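Activating signal cointegrator 1 complex subunit 3 (Homo sapiens, PDB 6YXQ) unwinds duplex DNA 3' to 5' with ATP for alkylation repair, helps rescue stalled ribosomes, and through the N-terminal part described here binds ASCC2. Local coordinates at residues 104-109 and 151-156; 78-83 and 99-104. All blocks are in the same frame, centred on the assembly; numbering follows the deposited sequence.

Both contacts belong to the all-helical N-terminal region of the protein, the part required for binding ASCC2, which precedes the helicase machinery. They follow one another along the chain: interaction 2 pairs helix 64-85 with helix 91-105, and interaction 1 then joins the last part of helix 91-105 and the type I turn beginning at Phe105 to helix 147-163. Their centres lie about 15 Å apart, they share Thr104, and they meet directly where Leu153 CD2 of interaction 1 comes within 4.3 Å of Phe102 CE2 of interaction 2. Helix 91-105 is thus packed at two levels, through a buried leucine in its body and through a partly exposed histidine in the turn from Phe105 to Lys108.

Interaction 1 (104-109 and 151-156); sequences TFHLKD and TALVQM
His106 and Leu153 reach for each other from opposite directions, and the imidazole carbon CD2 of His106 meets the methyl CD2 of Leu153 at 3.7 Å. The methyl approaches the ring obliquely, so this is van der Waals packing of an aromatic carbon on an aliphatic branch. On the leucine side, CG stands anti to the backbone N (chi1 177°), which carries the branch out from helix 147-163 to the histidine. The imidazole lies between its own backbone N and carbonyl carbon (chi1 83°), a position in which ND1 hydrogen-bonds to Met103 O. That bond should restrain rotation of the ring while CD2 touches the leucine. Histidine suits the place because one ring supplies both a polar atom for a carbonyl near the helix end and a carbon for an apolar neighbour.

Beside this pair, Leu107 CD2 lies 4.4 Å from Val154 CG2, a looser methyl-to-methyl contact at the more exposed border. Leu107 also puts its CB against one face of the His106 ring, 4.2 Å above the plane and toward the rim. The two residues are presented by a type I turn from Phe105 to Lys108, whose closing backbone bond is weak. A second tie comes from the Lys108 ammonium: NZ donates to Thr104 O at 2.8 Å, in the carbonyl plane, linking the turn to a carbonyl near the end of the helix.

This is packing within the helical region required for binding ASCC2, and no partner chain touches either segment. The buried Leu153 packs further on Phe57 of helix 51-61 and on Leu49 and Phe145 of loops. Phe105 turns instead to Cys135 and Thr138, so Phe105 and His106 contact helices 128-142 and 147-163 respectively.

Interaction 2 (78-83 and 99-104); sequences LHAAKQ and AFLFMT
A near-orthogonal helix pair underlies this contact: helix 64-85 and helix 91-105 are consecutive in the chain, joined by a short connection, and pack crosswise here within the helical N-terminal region. The segment 78-83 also falls at the end of a predicted coiled-coil stretch. Leu101 is the residue that crosses the interface. Its CD1 methyl lies over the backbone of the facing helix at Ala81, 3.8 Å from Ala81 N, and also touches the methyls of two successive residues, Ala81 CB at 4.0 Å and Ala80 CB at 4.1 Å. One branch tip therefore makes all the closest contacts. With chi1 of Leu101 at -74°, CG turns opposite the carbonyl carbon, and an extended second torsion carries CD1 across to the alanines.

The residue types fit this geometry. Small alanine methyls allow the two helices to approach until the CA atoms of Ala81 and Leu101 are 7.3 Å apart, while leucine is long enough to span the remaining gap and has no polar group to satisfy. All three touching residues are buried. Ala134 of helix 128-142 packs on both Ala80 and Leu101, and Ile119 of helix 113-123 also touches Leu101, so the contact belongs to a core shared by four helices.

One turn further along helix 91-105, Thr104 turns its hydroxyl back along its own helix. OG1 donates to Phe100 O at 2.7 Å, tilted 34° from the carbonyl plane. The backbone N of Thr104 reaches the same oxygen at 2.9 Å, and these two donors arrive from opposite faces of that plane.

Interaction 1 (104-109 and 151-156)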
loop_
_atom_site.group_PDB
_atom_site.type_symbol
_atom_site.label_atom_id
_atom_site.label_comp_id
_atom_site.label_asym_id
_atom_site.label_seq_id
_atom_site.Cartn_x
_atom_site.Cartn_y
_atom_site.Cartn_z
ATOM N N THR A 104 23.972 7.981 -19.230
ATOM C CA THR A 104 22.994 9.054 -19.180
ATOM C C THR A 104 22.822 9.714 -20.541
ATOM O O THR A 104 21.703 10.087 -20.906
ATOM C CB THR A 104 23.398 10.078 -18.120
ATOM O OG1 THR A 104 23.291 9.485 -16.817
ATOM C CG2 THR A 104 22.499 11.307 -18.185
ATOM N N PHE A 105 23.897 9.822 -21.324
ATOM C CA PHE A 105 23.876 10.586 -22.566
ATOM C C PHE A 105 24.026 9.726 -23.814
ATOM O O PHE A 105 24.110 10.275 -24.915
ATOM C CB PHE A 105 24.975 11.650 -22.552
ATOM C CG PHE A 105 24.797 12.707 -21.497
ATOM C CD1 PHE A 105 23.801 13.662 -21.610
ATOM C CD2 PHE A 105 25.639 12.756 -20.400
ATOM C CE1 PHE A 105 23.641 14.641 -20.637
ATOM C CE2 PHE A 105 25.484 13.731 -19.428
ATOM C CZ PHE A 105 24.485 14.673 -19.548
ATOM N N HIS A 106 24.059 8.397 -23.683
ATOM C CA HIS A 106 24.339 7.575 -24.860
ATOM C C HIS A 106 23.200 7.590 -25.873
ATOM O O HIS A 106 23.428 7.249 -27.040
ATOM C CB HIS A 106 24.691 6.137 -24.449
ATOM C CG HIS A 106 23.509 5.253 -24.191
ATOM N ND1 HIS A 106 22.902 5.159 -22.958
ATOM C CD2 HIS A 106 22.849 4.391 -25.000
ATOM C CE1 HIS A 106 21.904 4.297 -23.025
ATOM N NE2 HIS A 106 21.852 3.813 -24.253
ATOM N N LEU A 107 21.997 8.008 -25.468
ATOM C CA LEU A 107 20.851 8.116 -26.368
ATOM C C LEU A 107 20.323 9.540 -26.483
ATOM O O LEU A 107 19.254 9.749 -27.067
ATOM C CB LEU A 107 19.722 7.190 -25.911
ATOM C CG LEU A 107 19.973 5.697 -26.075
ATOM C CD1 LEU A 107 18.897 4.884 -25.372
ATOM C CD2 LEU A 107 20.050 5.351 -27.543
ATOM N N LYS A 108 21.037 10.523 -25.933
ATOM C CA LYS A 108 20.612 11.915 -25.938
ATOM C C LYS A 108 21.769 12.781 -26.414
ATOM O O LYS A 108 22.918 12.550 -26.029
ATOM C CB LYS A 108 20.151 12.349 -24.538
ATOM C CG LYS A 108 19.063 11.454 -23.955
ATOM C CD LYS A 108 18.741 11.808 -22.513
ATOM C CE LYS A 108 18.306 10.593 -21.702
ATOM N NZ LYS A 108 18.949 10.535 -20.348
ATOM N N ASP A 109 21.472 13.770 -27.256
ATOM C CA ASP A 109 22.510 14.595 -27.866
ATOM C C ASP A 109 22.624 15.977 -27.241
ATOM O O ASP A 109 23.255 16.860 -27.828
ATOM C CB ASP A 109 22.276 14.729 -29.374
ATOM C CG ASP A 109 20.928 15.313 -29.704
ATOM O OD1 ASP A 109 20.662 16.464 -29.302
ATOM O OD2 ASP A 109 20.135 14.617 -30.374
ATOM N N THR A 151 21.702 -0.778 -31.442
ATOM C CA THR A 151 20.697 -1.698 -30.909
ATOM C C THR A 151 21.344 -2.790 -30.077
ATOM O O THR A 151 20.747 -3.271 -29.109
ATOM C CB THR A 151 19.861 -2.333 -32.021
ATOM O OG1 THR A 151 20.716 -3.002 -32.942
ATOM C CG2 THR A 151 19.048 -1.295 -32.747
ATOM N N ALA A 152 22.555 -3.209 -30.447
ATOM C CA ALA A 152 23.275 -4.157 -29.605
ATOM C C ALA A 152 23.523 -3.575 -28.218
ATOM O O ALA A 152 23.346 -4.259 -27.200
ATOM C CB ALA A 152 24.591 -4.547 -30.268
ATOM N N LEU A 153 23.929 -2.309 -28.158
ATOM C CA LEU A 153 24.132 -1.669 -26.862
ATOM C C LEU A 153 22.823 -1.583 -26.087
ATOM O O LEU A 153 22.781 -1.873 -24.885
ATOM C CB LEU A 153 24.741 -0.277 -27.042
ATOM C CG LEU A 153 24.939 0.554 -25.768
ATOM C CD1 LEU A 153 25.918 -0.119 -24.835
ATOM C CD2 LEU A 153 25.433 1.940 -26.101
ATOM N N VAL A 154 21.745 -1.186 -26.759
ATOM C CA VAL A 154 20.460 -1.060 -26.076
ATOM C C VAL A 154 20.013 -2.413 -25.540
ATOM O O VAL A 154 19.564 -2.526 -24.393
ATOM C CB VAL A 154 19.404 -0.451 -27.015
ATOM C CG1 VAL A 154 18.071 -0.347 -26.293
ATOM C CG2 VAL A 154 19.858 0.912 -27.513
ATOM N N GLN A 155 20.123 -3.458 -26.368
ATOM C CA GLN A 155 19.769 -4.806 -25.939
ATOM C C GLN A 155 20.619 -5.247 -24.761
ATOM O O GLN A 155 20.130 -5.936 -23.865
ATOM C CB GLN A 155 19.937 -5.793 -27.095
ATOM C CG GLN A 155 18.735 -5.959 -28.002
ATOM C CD GLN A 155 18.945 -7.066 -29.023
ATOM O OE1 GLN A 155 19.842 -7.899 -28.874
ATOM N NE2 GLN A 155 18.132 -7.067 -30.075
ATOM N N MET A 156 21.901 -4.874 -24.756
ATOM C CA MET A 156 22.775 -5.243 -23.649
ATOM C C MET A 156 22.357 -4.561 -22.354
ATOM O O MET A 156 22.354 -5.193 -21.291
ATOM C CB MET A 156 24.218 -4.895 -23.989
ATOM C CG MET A 156 25.217 -5.800 -23.335
ATOM S SD MET A 156 26.866 -5.473 -23.949
ATOM C CE MET A 156 27.408 -4.213 -22.821
#

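Interaction 2 (78-83 and 99-104)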
loop_
_atom_site.group_PDB
_atom_site.type_symbol
_atom_site.label_atom_id
_atom_site.label_comp_id
_atom_site.label_asym_id
_atom_site.label_seq_id
_atom_site.Cartn_x
_atom_site.Cartn_y
_atom_site.Cartn_z
ATOM N N LEU A 78 35.976 10.546 -18.295
ATOM C CA LEU A 78 36.593 10.267 -17.001
ATOM C C LEU A 78 36.909 11.555 -16.256
ATOM O O LEU A 78 36.718 11.640 -15.036
ATOM C CB LEU A 78 37.866 9.449 -17.188
ATOM C CG LEU A 78 37.672 7.978 -17.531
ATOM C CD1 LEU A 78 38.953 7.401 -18.107
ATOM C CD2 LEU A 78 37.220 7.215 -16.296
ATOM N N HIS A 79 37.404 12.564 -16.972
ATOM C CA HIS A 79 37.675 13.854 -16.347
ATOM C C HIS A 79 36.389 14.494 -15.827
ATOM O O HIS A 79 36.354 15.024 -14.703
ATOM C CB HIS A 79 38.389 14.761 -17.353
ATOM C CG HIS A 79 38.751 16.107 -16.811
ATOM N ND1 HIS A 79 39.298 16.285 -15.559
ATOM C CD2 HIS A 79 38.652 17.341 -17.356
ATOM C CE1 HIS A 79 39.512 17.572 -15.353
ATOM N NE2 HIS A 79 39.127 18.235 -16.428
ATOM N N ALA A 80 35.316 14.443 -16.625
ATOM C CA ALA A 80 34.039 14.991 -16.174
ATOM C C ALA A 80 33.550 14.282 -14.918
ATOM O O ALA A 80 33.046 14.924 -13.986
ATOM C CB ALA A 80 32.991 14.892 -17.282
ATOM N N ALA A 81 33.684 12.957 -14.876
ATOM C CA ALA A 81 33.268 12.231 -13.682
ATOM C C ALA A 81 34.141 12.601 -12.491
ATOM O O ALA A 81 33.637 12.775 -11.378
ATOM C CB ALA A 81 33.293 10.725 -13.930
ATOM N N LYS A 82 35.449 12.758 -12.709
ATOM C CA LYS A 82 36.325 13.199 -11.628
ATOM C C LYS A 82 35.819 14.502 -11.023
ATOM O O LYS A 82 35.718 14.638 -9.800
ATOM C CB LYS A 82 37.760 13.361 -12.133
ATOM C CG LYS A 82 38.771 13.650 -11.024
ATOM C CD LYS A 82 39.883 14.585 -11.491
ATOM C CE LYS A 82 40.713 13.963 -12.611
ATOM N NZ LYS A 82 41.769 14.887 -13.126
ATOM N N GLN A 83 35.470 15.465 -11.875
ATOM C CA GLN A 83 34.923 16.723 -11.371
ATOM C C GLN A 83 33.615 16.498 -10.614
ATOM O O GLN A 83 33.419 17.044 -9.522
ATOM C CB GLN A 83 34.722 17.711 -12.519
ATOM C CG GLN A 83 36.003 18.056 -13.250
ATOM C CD GLN A 83 35.775 18.832 -14.539
ATOM O OE1 GLN A 83 34.799 18.612 -15.256
ATOM N NE2 GLN A 83 36.690 19.738 -14.844
ATOM N N ALA A 99 30.804 5.777 -16.087
ATOM C CA ALA A 99 29.853 4.860 -16.710
ATOM C C ALA A 99 28.435 5.403 -16.610
ATOM O O ALA A 99 27.661 5.332 -17.571
ATOM C CB ALA A 99 29.944 3.479 -16.065
ATOM N N PHE A 100 28.090 5.964 -15.451
ATOM C CA PHE A 100 26.783 6.584 -15.271
ATOM C C PHE A 100 26.587 7.758 -16.222
ATOM O O PHE A 100 25.498 7.941 -16.778
ATOM C CB PHE A 100 26.629 7.039 -13.822
ATOM C CG PHE A 100 25.337 7.727 -13.546
ATOM C CD1 PHE A 100 24.181 6.996 -13.352
ATOM C CD2 PHE A 100 25.273 9.106 -13.483
ATOM C CE1 PHE A 100 22.982 7.627 -13.103
ATOM C CE2 PHE A 100 24.078 9.743 -13.232
ATOM C CZ PHE A 100 22.930 9.001 -13.041
ATOM N N LEU A 101 27.625 8.570 -16.415
ATOM C CA LEU A 101 27.532 9.688 -17.348
ATOM C C LEU A 101 27.313 9.191 -18.770
ATOM O O LEU A 101 26.390 9.642 -19.461
ATOM C CB LEU A 101 28.792 10.550 -17.271
ATOM C CG LEU A 101 28.905 11.417 -16.021
ATOM C CD1 LEU A 101 30.188 12.203 -16.048
ATOM C CD2 LEU A 101 27.707 12.349 -15.891
ATOM N N PHE A 102 28.157 8.254 -19.219
ATOM C CA PHE A 102 28.021 7.710 -20.566
ATOM C C PHE A 102 26.619 7.172 -20.791
ATOM O O PHE A 102 25.979 7.486 -21.799
ATOM C CB PHE A 102 29.062 6.616 -20.804
ATOM C CG PHE A 102 28.917 5.920 -22.131
ATOM C CD1 PHE A 102 29.583 6.390 -23.252
ATOM C CD2 PHE A 102 28.125 4.789 -22.256
ATOM C CE1 PHE A 102 29.456 5.745 -24.477
ATOM C CE2 PHE A 102 27.989 4.143 -23.482
ATOM C CZ PHE A 102 28.653 4.622 -24.590
ATOM N N MET A 103 26.116 6.372 -19.845
ATOM C CA MET A 103 24.781 5.804 -19.996
ATOM C C MET A 103 23.701 6.874 -19.920
ATOM O O MET A 103 22.619 6.702 -20.491
ATOM C CB MET A 103 24.550 4.733 -18.934
ATOM C CG MET A 103 25.472 3.542 -19.083
ATOM S SD MET A 103 25.268 2.739 -20.680
ATOM C CE MET A 103 23.504 2.474 -20.652
ATOM N N THR A 104 23.972 7.981 -19.230
ATOM C CA THR A 104 22.994 9.054 -19.180
ATOM C C THR A 104 22.822 9.714 -20.541
ATOM O O THR A 104 21.703 10.087 -20.906
ATOM C CB THR A 104 23.398 10.078 -18.120
ATOM O OG1 THR A 104 23.291 9.485 -16.817
ATOM C CG2 THR A 104 22.499 11.307 -18.185
#